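Local atomic coordinates of activating signal cointegrator 1 complex subunit 2 (Homo sapiens, PDB entry 6YXQ), a protein that binds polyubiquitin chains and, as a subunit of the ASCC complex, recruits ASCC3 and ALKBH3 to sites of DNA alkylation damage and takes part in rescuing stalled ribosomes. Residues L283-Y287 / R320-I326; L159-P163 / Y194-L198; K36-F41 / Q84-T90; L10-I15 / T27-L31. The contacts are given in a common frame with arbitrary orientation. Numbering follows the deposited sequence.

Interaction 1: residues L283-Y287 / R320-I326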
loop_
_atom_site.group_PDB
_atom_site.type_symbol
_atom_site.label_atom_id
_atom_site.label_comp_id
_atom_site.label_asym_id
_atom_site.label_seq_id
_atom_site.Cartn_x
_atom_site.Cartn_y
_atom_site.Cartn_z
ATOM N N LEU B 283 2.271 -16.182 -21.647
ATOM C CA LEU B 283 2.473 -14.759 -21.881
ATOM C C LEU B 283 3.098 -14.501 -23.240
ATOM O O LEU B 283 2.819 -13.467 -23.847
ATOM C CB LEU B 283 3.304 -14.129 -20.757
ATOM C CG LEU B 283 4.825 -14.143 -20.711
ATOM C CD1 LEU B 283 5.413 -12.993 -21.493
ATOM C CD2 LEU B 283 5.247 -14.046 -19.262
ATOM N N ALA B 284 3.904 -15.431 -23.750
ATOM C CA ALA B 284 4.424 -15.278 -25.105
ATOM C C ALA B 284 3.291 -15.265 -26.128
ATOM O O ALA B 284 3.221 -14.379 -26.995
ATOM C CB ALA B 284 5.415 -16.398 -25.410
ATOM N N SER B 285 2.383 -16.238 -26.037
ATOM C CA SER B 285 1.290 -16.297 -26.998
ATOM C C SER B 285 0.307 -15.154 -26.789
ATOM O O SER B 285 -0.254 -14.632 -27.761
ATOM C CB SER B 285 0.581 -17.641 -26.908
ATOM O OG SER B 285 0.574 -18.084 -25.574
ATOM N N PHE B 286 0.080 -14.750 -25.534
ATOM C CA PHE B 286 -0.729 -13.564 -25.293
ATOM C C PHE B 286 -0.107 -12.346 -25.949
ATOM O O PHE B 286 -0.815 -11.523 -26.535
ATOM C CB PHE B 286 -0.895 -13.315 -23.796
ATOM C CG PHE B 286 -1.510 -11.981 -23.479
ATOM C CD1 PHE B 286 -2.886 -11.819 -23.491
ATOM C CD2 PHE B 286 -0.715 -10.885 -23.186
ATOM C CE1 PHE B 286 -3.457 -10.594 -23.211
ATOM C CE2 PHE B 286 -1.282 -9.652 -22.907
ATOM C CZ PHE B 286 -2.653 -9.506 -22.920
ATOM N N TYR B 287 1.214 -12.195 -25.821
ATOM C CA TYR B 287 1.924 -11.114 -26.493
ATOM C C TYR B 287 1.646 -11.143 -27.988
ATOM O O TYR B 287 1.213 -10.143 -28.573
ATOM C CB TYR B 287 3.424 -11.239 -26.206
ATOM C CG TYR B 287 4.227 -9.985 -26.464
ATOM C CD1 TYR B 287 4.736 -9.715 -27.725
ATOM C CD2 TYR B 287 4.483 -9.079 -25.449
ATOM C CE1 TYR B 287 5.464 -8.576 -27.973
ATOM C CE2 TYR B 287 5.212 -7.932 -25.686
ATOM C CZ TYR B 287 5.702 -7.684 -26.955
ATOM O OH TYR B 287 6.440 -6.546 -27.214
ATOM N N ARG B 320 4.407 -4.246 -22.420
ATOM C CA ARG B 320 5.204 -5.206 -23.175
ATOM C C ARG B 320 6.563 -5.412 -22.521
ATOM O O ARG B 320 7.023 -6.555 -22.352
ATOM C CB ARG B 320 5.349 -4.731 -24.618
ATOM C CG ARG B 320 4.015 -4.436 -25.250
ATOM C CD ARG B 320 4.143 -3.770 -26.590
ATOM N NE ARG B 320 5.385 -4.115 -27.264
ATOM C CZ ARG B 320 6.259 -3.221 -27.710
ATOM N NH1 ARG B 320 6.016 -1.928 -27.553
ATOM N NH2 ARG B 320 7.369 -3.614 -28.318
ATOM N N LYS B 321 7.205 -4.313 -22.112
ATOM C CA LYS B 321 8.492 -4.418 -21.431
ATOM C C LYS B 321 8.374 -5.248 -20.153
ATOM O O LYS B 321 9.193 -6.141 -19.900
ATOM C CB LYS B 321 9.035 -3.024 -21.129
ATOM C CG LYS B 321 10.425 -3.028 -20.533
ATOM C CD LYS B 321 10.892 -1.611 -20.222
ATOM C CE LYS B 321 12.270 -1.592 -19.568
ATOM N NZ LYS B 321 12.630 -0.231 -19.056
ATOM N N LYS B 322 7.345 -4.980 -19.342
ATOM C CA LYS B 322 7.182 -5.720 -18.094
ATOM C C LYS B 322 6.886 -7.194 -18.349
ATOM O O LYS B 322 7.328 -8.061 -17.587
ATOM C CB LYS B 322 6.071 -5.099 -17.250
ATOM C CG LYS B 322 6.400 -3.728 -16.701
ATOM C CD LYS B 322 7.720 -3.734 -15.968
ATOM C CE LYS B 322 8.311 -2.340 -15.894
ATOM N NZ LYS B 322 9.706 -2.373 -15.386
ATOM N N LEU B 323 6.131 -7.500 -19.410
ATOM C CA LEU B 323 5.869 -8.897 -19.743
ATOM C C LEU B 323 7.164 -9.628 -20.058
ATOM O O LEU B 323 7.407 -10.738 -19.561
ATOM C CB LEU B 323 4.901 -8.994 -20.925
ATOM C CG LEU B 323 3.399 -9.114 -20.648
ATOM C CD1 LEU B 323 2.587 -8.714 -21.872
ATOM C CD2 LEU B 323 3.055 -10.527 -20.245
HETATM N N MSE B 324 8.016 -9.017 -20.874
HETATM C CA MSE B 324 9.273 -9.680 -21.215
HETATM C C MSE B 324 10.206 -9.813 -20.013
HETATM O O MSE B 324 10.943 -10.799 -19.884
HETATM C CB MSE B 324 9.990 -8.945 -22.338
HETATM C CG MSE B 324 9.559 -9.401 -23.707
HETATM SE SE MSE B 324 8.478 -8.068 -24.536
HETATM C CE MSE B 324 9.916 -6.962 -25.235
ATOM N N GLU B 325 10.175 -8.810 -19.133
ATOM C CA GLU B 325 10.972 -8.897 -17.915
ATOM C C GLU B 325 10.483 -10.033 -17.023
ATOM O O GLU B 325 11.291 -10.755 -16.429
ATOM C CB GLU B 325 10.947 -7.559 -17.179
ATOM C CG GLU B 325 11.607 -6.447 -17.982
ATOM C CD GLU B 325 11.609 -5.105 -17.279
ATOM O OE1 GLU B 325 10.648 -4.814 -16.533
ATOM O OE2 GLU B 325 12.577 -4.338 -17.484
ATOM N N ILE B 326 9.164 -10.217 -16.931
ATOM C CA ILE B 326 8.620 -11.362 -16.205
ATOM C C ILE B 326 9.137 -12.662 -16.809
ATOM O O ILE B 326 9.615 -13.563 -16.095
ATOM C CB ILE B 326 7.080 -11.306 -16.211
ATOM C CG1 ILE B 326 6.589 -10.133 -15.368
ATOM C CG2 ILE B 326 6.484 -12.599 -15.691
ATOM C CD1 ILE B 326 5.130 -9.822 -15.558
#

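Interaction 2: residues L159-P163 / Y194-L198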
loop_
_atom_site.group_PDB
_atom_site.type_symbol
_atom_site.label_atom_id
_atom_site.label_comp_id
_atom_site.label_asym_id
_atom_site.label_seq_id
_atom_site.Cartn_x
_atom_site.Cartn_y
_atom_site.Cartn_z
ATOM N N LEU B 159 -4.276 -11.809 7.690
ATOM C CA LEU B 159 -3.329 -10.700 7.782
ATOM C C LEU B 159 -2.554 -10.526 6.487
ATOM O O LEU B 159 -2.180 -9.406 6.124
ATOM C CB LEU B 159 -2.362 -10.928 8.945
ATOM C CG LEU B 159 -2.956 -11.001 10.355
ATOM C CD1 LEU B 159 -1.853 -11.042 11.406
ATOM C CD2 LEU B 159 -3.894 -9.829 10.612
ATOM N N PHE B 160 -2.288 -11.625 5.784
ATOM C CA PHE B 160 -1.591 -11.587 4.504
ATOM C C PHE B 160 -2.375 -12.436 3.513
ATOM O O PHE B 160 -2.492 -13.652 3.687
ATOM C CB PHE B 160 -0.150 -12.087 4.632
ATOM C CG PHE B 160 0.804 -11.078 5.228
ATOM C CD1 PHE B 160 1.411 -10.119 4.434
ATOM C CD2 PHE B 160 1.110 -11.107 6.578
ATOM C CE1 PHE B 160 2.294 -9.204 4.977
ATOM C CE2 PHE B 160 1.995 -10.195 7.125
ATOM C CZ PHE B 160 2.584 -9.241 6.324
ATOM N N ASP B 161 -2.939 -11.791 2.503
ATOM C CA ASP B 161 -3.462 -12.476 1.338
ATOM C C ASP B 161 -2.341 -12.649 0.324
ATOM O O ASP B 161 -1.206 -12.213 0.529
ATOM C CB ASP B 161 -4.604 -11.685 0.713
ATOM C CG ASP B 161 -5.909 -11.891 1.422
ATOM O OD1 ASP B 161 -5.991 -12.825 2.244
ATOM O OD2 ASP B 161 -6.857 -11.122 1.149
ATOM N N ILE B 162 -2.662 -13.275 -0.800
ATOM C CA ILE B 162 -1.798 -13.181 -1.969
ATOM C C ILE B 162 -2.039 -11.825 -2.632
ATOM O O ILE B 162 -1.062 -11.139 -2.970
ATOM C CB ILE B 162 -2.019 -14.353 -2.937
ATOM C CG1 ILE B 162 -1.341 -15.610 -2.399
ATOM C CG2 ILE B 162 -1.449 -14.024 -4.305
ATOM C CD1 ILE B 162 0.183 -15.520 -2.347
ATOM N N PRO B 163 -3.292 -11.377 -2.835
ATOM C CA PRO B 163 -3.482 -10.014 -3.361
ATOM C C PRO B 163 -2.785 -8.943 -2.543
ATOM O O PRO B 163 -2.170 -8.039 -3.120
ATOM C CB PRO B 163 -5.006 -9.841 -3.340
ATOM C CG PRO B 163 -5.536 -11.199 -3.485
ATOM C CD PRO B 163 -4.575 -12.108 -2.782
ATOM N N TYR B 194 1.347 -20.129 1.661
ATOM C CA TYR B 194 1.125 -19.053 0.703
ATOM C C TYR B 194 1.518 -19.483 -0.707
ATOM O O TYR B 194 0.849 -19.114 -1.682
ATOM C CB TYR B 194 1.895 -17.807 1.137
ATOM C CG TYR B 194 1.253 -17.119 2.316
ATOM C CD1 TYR B 194 -0.052 -16.665 2.241
ATOM C CD2 TYR B 194 1.941 -16.946 3.509
ATOM C CE1 TYR B 194 -0.650 -16.047 3.311
ATOM C CE2 TYR B 194 1.348 -16.328 4.589
ATOM C CZ TYR B 194 0.054 -15.879 4.480
ATOM O OH TYR B 194 -0.548 -15.246 5.537
ATOM N N TYR B 195 2.593 -20.272 -0.830
ATOM C CA TYR B 195 2.922 -20.919 -2.099
ATOM C C TYR B 195 1.688 -21.579 -2.707
ATOM O O TYR B 195 1.287 -21.274 -3.839
ATOM C CB TYR B 195 4.025 -21.959 -1.885
ATOM C CG TYR B 195 5.432 -21.409 -1.745
ATOM C CD1 TYR B 195 6.041 -20.724 -2.785
ATOM C CD2 TYR B 195 6.160 -21.605 -0.581
ATOM C CE1 TYR B 195 7.329 -20.236 -2.661
ATOM C CE2 TYR B 195 7.446 -21.123 -0.450
ATOM C CZ TYR B 195 8.027 -20.440 -1.493
ATOM O OH TYR B 195 9.310 -19.963 -1.361
ATOM N N SER B 196 1.063 -22.482 -1.944
ATOM C CA SER B 196 -0.187 -23.099 -2.375
ATOM C C SER B 196 -1.226 -22.047 -2.727
ATOM O O SER B 196 -1.872 -22.125 -3.778
ATOM C CB SER B 196 -0.720 -24.040 -1.289
ATOM O OG SER B 196 0.324 -24.795 -0.703
ATOM N N ASP B 197 -1.397 -21.051 -1.852
ATOM C CA ASP B 197 -2.278 -19.935 -2.170
ATOM C C ASP B 197 -1.953 -19.392 -3.554
ATOM O O ASP B 197 -2.808 -19.366 -4.452
ATOM C CB ASP B 197 -2.141 -18.841 -1.111
ATOM C CG ASP B 197 -3.097 -19.026 0.050
ATOM O OD1 ASP B 197 -3.533 -20.177 0.294
ATOM O OD2 ASP B 197 -3.416 -18.012 0.709
ATOM N N LEU B 198 -0.685 -19.022 -3.753
ATOM C CA LEU B 198 -0.218 -18.585 -5.062
ATOM C C LEU B 198 -0.620 -19.578 -6.139
ATOM O O LEU B 198 -1.207 -19.204 -7.162
ATOM C CB LEU B 198 1.298 -18.416 -5.030
ATOM C CG LEU B 198 1.926 -17.852 -6.293
ATOM C CD1 LEU B 198 1.261 -16.539 -6.629
ATOM C CD2 LEU B 198 3.415 -17.679 -6.077
#

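Interaction 3: residues K36-F41 / Q84-T90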
loop_
_atom_site.group_PDB
_atom_site.type_symbol
_atom_site.label_atom_id
_atom_site.label_comp_id
_atom_site.label_asym_id
_atom_site.label_seq_id
_atom_site.Cartn_x
_atom_site.Cartn_y
_atom_site.Cartn_z
ATOM N N LYS B 36 -7.604 -6.746 23.591
ATOM C CA LYS B 36 -7.583 -5.819 22.470
ATOM C C LYS B 36 -8.279 -4.520 22.856
ATOM O O LYS B 36 -9.189 -4.498 23.694
ATOM C CB LYS B 36 -8.265 -6.438 21.241
ATOM C CG LYS B 36 -9.675 -5.906 20.965
ATOM C CD LYS B 36 -10.408 -6.695 19.885
ATOM C CE LYS B 36 -11.830 -6.175 19.697
ATOM N NZ LYS B 36 -12.609 -6.972 18.705
ATOM N N ALA B 37 -7.831 -3.424 22.252
ATOM C CA ALA B 37 -8.454 -2.132 22.486
ATOM C C ALA B 37 -9.738 -2.005 21.671
ATOM O O ALA B 37 -9.941 -2.688 20.665
ATOM C CB ALA B 37 -7.494 -0.996 22.139
ATOM N N ASP B 38 -10.612 -1.112 22.122
ATOM C CA ASP B 38 -11.897 -0.913 21.469
ATOM C C ASP B 38 -11.846 0.143 20.376
ATOM O O ASP B 38 -12.899 0.635 19.960
ATOM C CB ASP B 38 -12.969 -0.540 22.498
ATOM C CG ASP B 38 -14.339 -1.090 22.134
ATOM O OD1 ASP B 38 -15.048 -0.459 21.321
ATOM O OD2 ASP B 38 -14.700 -2.164 22.660
ATOM N N ARG B 39 -10.657 0.495 19.897
ATOM C CA ARG B 39 -10.548 1.509 18.857
ATOM C C ARG B 39 -11.164 1.003 17.560
ATOM O O ARG B 39 -10.721 -0.006 17.000
ATOM C CB ARG B 39 -9.095 1.899 18.624
ATOM C CG ARG B 39 -8.954 3.046 17.645
ATOM C CD ARG B 39 -7.587 3.665 17.764
ATOM N NE ARG B 39 -7.582 5.114 17.907
ATOM C CZ ARG B 39 -7.071 5.747 18.954
ATOM N NH1 ARG B 39 -7.091 7.071 19.009
ATOM N NH2 ARG B 39 -6.547 5.050 19.953
ATOM N N TYR B 40 -12.176 1.713 17.082
ATOM C CA TYR B 40 -12.774 1.414 15.795
ATOM C C TYR B 40 -11.847 1.853 14.666
ATOM O O TYR B 40 -11.107 2.833 14.786
ATOM C CB TYR B 40 -14.111 2.134 15.690
ATOM C CG TYR B 40 -15.041 1.683 14.604
ATOM C CD1 TYR B 40 -15.863 0.575 14.778
ATOM C CD2 TYR B 40 -15.145 2.403 13.425
ATOM C CE1 TYR B 40 -16.737 0.179 13.784
ATOM C CE2 TYR B 40 -16.008 2.016 12.430
ATOM C CZ TYR B 40 -16.799 0.903 12.608
ATOM O OH TYR B 40 -17.669 0.531 11.609
ATOM N N PHE B 41 -11.894 1.116 13.561
ATOM C CA PHE B 41 -11.133 1.427 12.358
ATOM C C PHE B 41 -12.098 1.593 11.193
ATOM O O PHE B 41 -12.905 0.696 10.924
ATOM C CB PHE B 41 -10.130 0.318 12.032
ATOM C CG PHE B 41 -8.824 0.437 12.755
ATOM C CD1 PHE B 41 -8.668 -0.092 14.029
ATOM C CD2 PHE B 41 -7.741 1.047 12.149
ATOM C CE1 PHE B 41 -7.455 0.007 14.694
ATOM C CE2 PHE B 41 -6.528 1.145 12.804
ATOM C CZ PHE B 41 -6.385 0.628 14.080
ATOM N N GLN B 84 -4.281 -6.421 19.081
ATOM C CA GLN B 84 -5.156 -5.610 18.245
ATOM C C GLN B 84 -5.242 -6.176 16.833
ATOM O O GLN B 84 -6.341 -6.378 16.304
ATOM C CB GLN B 84 -4.666 -4.161 18.232
ATOM C CG GLN B 84 -5.677 -3.162 17.689
ATOM C CD GLN B 84 -6.826 -2.907 18.644
ATOM O OE1 GLN B 84 -6.740 -3.209 19.833
ATOM N NE2 GLN B 84 -7.911 -2.346 18.125
ATOM N N VAL B 85 -4.090 -6.481 16.221
ATOM C CA VAL B 85 -4.095 -6.916 14.821
ATOM C C VAL B 85 -4.776 -8.270 14.673
ATOM O O VAL B 85 -5.426 -8.548 13.656
ATOM C CB VAL B 85 -2.669 -6.940 14.231
ATOM C CG1 VAL B 85 -1.977 -5.615 14.452
ATOM C CG2 VAL B 85 -1.854 -8.085 14.787
ATOM N N ILE B 86 -4.652 -9.133 15.680
ATOM C CA ILE B 86 -5.248 -10.452 15.551
ATOM C C ILE B 86 -6.754 -10.387 15.767
ATOM O O ILE B 86 -7.518 -11.039 15.048
ATOM C CB ILE B 86 -4.562 -11.429 16.520
ATOM C CG1 ILE B 86 -3.116 -11.669 16.084
ATOM C CG2 ILE B 86 -5.327 -12.740 16.597
ATOM C CD1 ILE B 86 -2.371 -12.633 16.967
ATOM N N PHE B 87 -7.217 -9.581 16.728
ATOM C CA PHE B 87 -8.595 -9.708 17.182
ATOM C C PHE B 87 -9.530 -8.620 16.674
ATOM O O PHE B 87 -10.751 -8.800 16.763
ATOM C CB PHE B 87 -8.637 -9.751 18.715
ATOM C CG PHE B 87 -8.053 -11.010 19.290
ATOM C CD1 PHE B 87 -8.774 -12.194 19.269
ATOM C CD2 PHE B 87 -6.777 -11.019 19.822
ATOM C CE1 PHE B 87 -8.238 -13.353 19.779
ATOM C CE2 PHE B 87 -6.237 -12.178 20.334
ATOM C CZ PHE B 87 -6.967 -13.345 20.313
ATOM N N ASP B 88 -9.010 -7.514 16.136
ATOM C CA ASP B 88 -9.839 -6.439 15.603
ATOM C C ASP B 88 -9.991 -6.644 14.105
ATOM O O ASP B 88 -9.048 -6.417 13.342
ATOM C CB ASP B 88 -9.221 -5.075 15.901
ATOM C CG ASP B 88 -10.142 -3.930 15.538
ATOM O OD1 ASP B 88 -11.094 -4.143 14.760
ATOM O OD2 ASP B 88 -9.918 -2.810 16.033
ATOM N N GLU B 89 -11.188 -7.050 13.680
ATOM C CA GLU B 89 -11.410 -7.260 12.257
ATOM C C GLU B 89 -11.396 -5.943 11.490
ATOM O O GLU B 89 -10.949 -5.911 10.338
ATOM C CB GLU B 89 -12.720 -8.017 12.031
ATOM C CG GLU B 89 -13.978 -7.215 12.304
ATOM C CD GLU B 89 -15.219 -7.871 11.731
ATOM O OE1 GLU B 89 -15.263 -9.119 11.669
ATOM O OE2 GLU B 89 -16.149 -7.136 11.339
ATOM N N THR B 90 -11.840 -4.845 12.113
ATOM C CA THR B 90 -11.858 -3.558 11.421
ATOM C C THR B 90 -10.461 -3.158 10.964
ATOM O O THR B 90 -10.295 -2.608 9.869
ATOM C CB THR B 90 -12.453 -2.468 12.319
ATOM O OG1 THR B 90 -11.559 -2.182 13.405
ATOM C CG2 THR B 90 -13.800 -2.906 12.871
#

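Interaction 4: residues L10-I15 / T27-L31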
loop_
_atom_site.group_PDB
_atom_site.type_symbol
_atom_site.label_atom_id
_atom_site.label_comp_id
_atom_site.label_asym_id
_atom_site.label_seq_id
_atom_site.Cartn_x
_atom_site.Cartn_y
_atom_site.Cartn_z
ATOM N N LEU B 10 5.614 -14.748 22.793
ATOM C CA LEU B 10 4.310 -14.167 23.099
ATOM C C LEU B 10 3.193 -15.199 23.068
ATOM O O LEU B 10 2.280 -15.153 23.901
ATOM C CB LEU B 10 4.011 -13.046 22.109
ATOM C CG LEU B 10 2.681 -12.314 22.271
ATOM C CD1 LEU B 10 2.542 -11.763 23.679
ATOM C CD2 LEU B 10 2.570 -11.198 21.243
ATOM N N ASP B 11 3.230 -16.123 22.105
ATOM C CA ASP B 11 2.098 -17.023 21.908
ATOM C C ASP B 11 1.839 -17.874 23.145
ATOM O O ASP B 11 0.684 -18.180 23.461
ATOM C CB ASP B 11 2.333 -17.915 20.690
ATOM C CG ASP B 11 3.747 -18.442 20.626
ATOM O OD1 ASP B 11 3.922 -19.676 20.509
ATOM O OD2 ASP B 11 4.683 -17.617 20.692
ATOM N N GLN B 12 2.894 -18.254 23.866
ATOM C CA GLN B 12 2.752 -19.109 25.036
ATOM C C GLN B 12 2.894 -18.360 26.359
ATOM O O GLN B 12 2.799 -18.988 27.422
ATOM C CB GLN B 12 3.758 -20.267 24.973
ATOM C CG GLN B 12 5.225 -19.858 24.989
ATOM C CD GLN B 12 6.156 -21.042 24.757
ATOM O OE1 GLN B 12 5.728 -22.105 24.305
ATOM N NE2 GLN B 12 7.434 -20.860 25.070
ATOM N N LEU B 13 3.090 -17.042 26.330
ATOM C CA LEU B 13 3.220 -16.280 27.566
ATOM C C LEU B 13 1.850 -16.037 28.189
ATOM O O LEU B 13 0.872 -15.750 27.491
ATOM C CB LEU B 13 3.936 -14.944 27.318
ATOM C CG LEU B 13 4.149 -14.043 28.545
ATOM C CD1 LEU B 13 5.402 -13.203 28.362
ATOM C CD2 LEU B 13 2.967 -13.119 28.842
ATOM N N GLN B 14 1.798 -16.134 29.512
ATOM C CA GLN B 14 0.572 -15.999 30.280
ATOM C C GLN B 14 0.585 -14.694 31.062
ATOM O O GLN B 14 1.617 -14.302 31.612
ATOM C CB GLN B 14 0.409 -17.184 31.240
ATOM C CG GLN B 14 0.719 -18.523 30.595
ATOM C CD GLN B 14 -0.530 -19.227 30.123
ATOM O OE1 GLN B 14 -1.642 -18.850 30.491
ATOM N NE2 GLN B 14 -0.358 -20.241 29.288
ATOM N N ILE B 15 -0.562 -14.015 31.095
ATOM C CA ILE B 15 -0.762 -12.831 31.921
ATOM C C ILE B 15 -1.963 -13.071 32.825
ATOM O O ILE B 15 -2.986 -13.613 32.390
ATOM C CB ILE B 15 -0.960 -11.551 31.079
ATOM C CG1 ILE B 15 -2.131 -11.703 30.100
ATOM C CG2 ILE B 15 0.324 -11.188 30.349
ATOM C CD1 ILE B 15 -3.388 -10.950 30.506
ATOM N N THR B 27 -4.897 -16.963 35.741
ATOM C CA THR B 27 -3.883 -16.766 34.714
ATOM C C THR B 27 -4.422 -17.234 33.368
ATOM O O THR B 27 -5.150 -18.226 33.282
ATOM C CB THR B 27 -2.595 -17.505 35.063
ATOM O OG1 THR B 27 -2.836 -18.919 35.061
ATOM C CG2 THR B 27 -2.083 -17.067 36.430
ATOM N N SER B 28 -4.067 -16.508 32.318
ATOM C CA SER B 28 -4.673 -16.685 31.006
ATOM C C SER B 28 -3.632 -16.323 29.963
ATOM O O SER B 28 -2.596 -15.731 30.289
ATOM C CB SER B 28 -5.926 -15.814 30.862
ATOM O OG SER B 28 -5.591 -14.512 30.411
ATOM N N PRO B 29 -3.864 -16.671 28.693
ATOM C CA PRO B 29 -2.874 -16.343 27.662
ATOM C C PRO B 29 -2.745 -14.845 27.455
ATOM O O PRO B 29 -3.678 -14.073 27.697
ATOM C CB PRO B 29 -3.432 -17.023 26.408
ATOM C CG PRO B 29 -4.898 -17.056 26.650
ATOM C CD PRO B 29 -5.011 -17.388 28.108
ATOM N N ALA B 30 -1.558 -14.439 27.005
ATOM C CA ALA B 30 -1.325 -13.037 26.690
ATOM C C ALA B 30 -2.340 -12.537 25.669
ATOM O O ALA B 30 -3.171 -11.673 25.969
ATOM C CB ALA B 30 0.106 -12.849 26.187
ATOM N N LEU B 31 -2.317 -13.098 24.464
ATOM C CA LEU B 31 -3.268 -12.704 23.430
ATOM C C LEU B 31 -4.684 -13.140 23.798
ATOM O O LEU B 31 -4.916 -14.306 24.127
ATOM C CB LEU B 31 -2.851 -13.313 22.095
ATOM C CG LEU B 31 -1.343 -13.255 21.831
ATOM C CD1 LEU B 31 -0.944 -14.165 20.683
ATOM C CD2 LEU B 31 -0.916 -11.824 21.550
#

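Interaction 1: residues L283-Y287 / R320-I326
Two long helices, 279-300 and 306-340, form an antiparallel helical hairpin here, their local axes 10.7 Å apart and crossing at -157°. Tyr287 gives up the largest area to the contact, 110 Å², followed by Leu323 and Leu283. One turn apart on their helix, Leu283 and Tyr287 both point toward helix 306-340, and Leu323 enters between them: its CD2 lies 3.6 Å from CD1 of Leu283, while its CD1 reaches CD2 of Tyr287 at 4.1 Å. A branched leucine suits this position because its two methyls can serve two neighbours at once. Phe286 adds its ring edge, CE2 being 4.1 Å from Leu323 CD1, and Leu283 CD2 also touches Ile326 CG2 at 4.0 Å. Leu253 and Cys257 of helix 243-266 extend this apolar layer. Tyrosine combines a ring that can pack with a hydroxyl that needs a polar partner. Its ring makes an oblique Met-aromatic contact with selenomethionine Met324, and its hydroxyl, besides bonding to Asp370 of helix 365-374, meets the long side chain of Arg320 at the border of the apolar layer. There NE of Arg320 donates to OH of Tyr287 over 2.7 Å, with an N-H...O angle of 157°.

Interaction 2: residues L159-P163 / Y194-L198
Leu159 opens the segment with its side chain turned to Ile153 and Leu154 of helix 147-156. At Phe160 the chain is extended, and its carbonyl accepts a hydrogen bond from the phenol of Tyr194, OH to O 3.1 Å. A tyrosine suits this place: it spans the gap from its helix and brings a donor to a loop carbonyl, while its ring packs against the base of the phenylalanine, CZ of Tyr194 lying 3.8 Å from CB of Phe160. Ile162 then drives its side chain onto the other helix. CG1 of Ile162 lies 3.6 Å from CB of Asp197, and its CD1 4.1 Å from CB of Leu198, its branched side chain filling the groove there. The carboxylate of Asp197 instead accepts from Tyr155. Pro163, needing no amide donor in the first helical turn, packs on Leu14 of the ASCC3 chain. Thus, in this all-helical part of the N-terminal portion of ASCC2, a tyrosine-carbonyl bond and an isoleucine fasten the loop leading into helix 162-172 to helix 193-216.

Interaction 3: residues K36-F41 / Q84-T90
Gln84 reads the backbone of the loop 36-41 at both ends of its amide: OE1 accepts from Ala37 N at 2.7 Å, and NE2 donates to Ala37 O at 3.3 Å. Glutamine suits the role because one planar group carries both a donor and an acceptor. Lys36 stretches its aliphatic chain along helix 78-87, with CD 3.7 Å from CB of Phe87, and its NZ donates to the carbonyl O of Phe87 at 3.3 Å. Next comes Asp88, the N-cap of helix 89-101. Its OD1 takes a weak capping bond from Thr90 N at 2.8 Å and a separate, very short hydrogen bond from Thr90 OG1 at 2.4 Å. Thr90 OG1 in turn accepts a weak bond from Phe41 N at 3.3 Å, relaying between cap and loop. Asp88 OD2 lies 3.6 Å from CD1 at the edge of the Phe41 ring and 3.1 Å from Arg39 O, a fellow acceptor. Arg39 forms a salt bridge with Asp69 of helix 53-75 and a hydrogen bond with the backbone of Gln43 of the ASCC3 chain, whose Lys39 pairs with Asp38. Side chains bonding to main-chain groups thus hold an irregular loop against the helix junction while it presents other residues to ASCC3.

Interaction 4: residues L10-I15 / T27-L31
Leu10 projects into a hollow walled by Ala30 and Leu31: its CD1 lies 3.7 Å from CB of Ala30, and its CD2 3.6 Å from CD2 of Leu31. The small alanine leaves room for its larger neighbours, so Leu13 can approach as well, CD2 of Leu13 lying 3.9 Å from CB of Ala30. Leu31 in turn extends alongside the 10-13 turn, where its CD1 comes within 4.4 Å of Asp11 CA. His78 and Trp82 of helix 78-87 close over Leu10, and Cys83 and Phe87 of that helix meet Leu31, an apolar setting that suits leucine at both positions. Beyond the leucines the two segments become the base of an antiparallel beta hairpin, strands 14-18 and 25-29. Ile15 and Ser28 form a hydrogen-bonded pair, with Ile15 N to Ser28 O 2.8 Å and Ser28 N to Ile15 O 3.1 Å; a further bond, Ala30 N to Leu13 O at 2.8 Å, continues the pairing past the strands. Pro29 sits opposite Gln14 in a non-hydrogen-bonded pair, a place where its missing amide proton costs nothing, and their CA atoms draw in to 4.3 Å. Small Ser28 shares a face of the sheet with Ile15, whose beta-branched side chain suits an extended strand and lies along the neighbouring backbone: its CG1 is 3.7 Å from Pro29 O and 3.7 Å from Ala30 CA.

In the fold
Interactions 1 and 2 are buried, whereas 3 and 4 lie farther from the centre of the chain and are only partly buried. Interaction 1 joins two long helices mainly through apolar side chains; interaction 2 combines one tyrosine-to-carbonyl bond with apolar packing; interaction 3 depends on side-chain bonds to a loop backbone, and interaction 4 on strand pairing. Helix 78-87 links the peripheral pair: it carries Gln84 and Phe87 of interaction 3, and Phe87 CE2 packs 3.9 Å from C of Leu31 in interaction 4. Interaction 2 touches interaction 3 where Leu159 CD2 meets Val85 O at 3.6 Å. Interaction 1 stands apart, its centre about 50 Å from that of interaction 4.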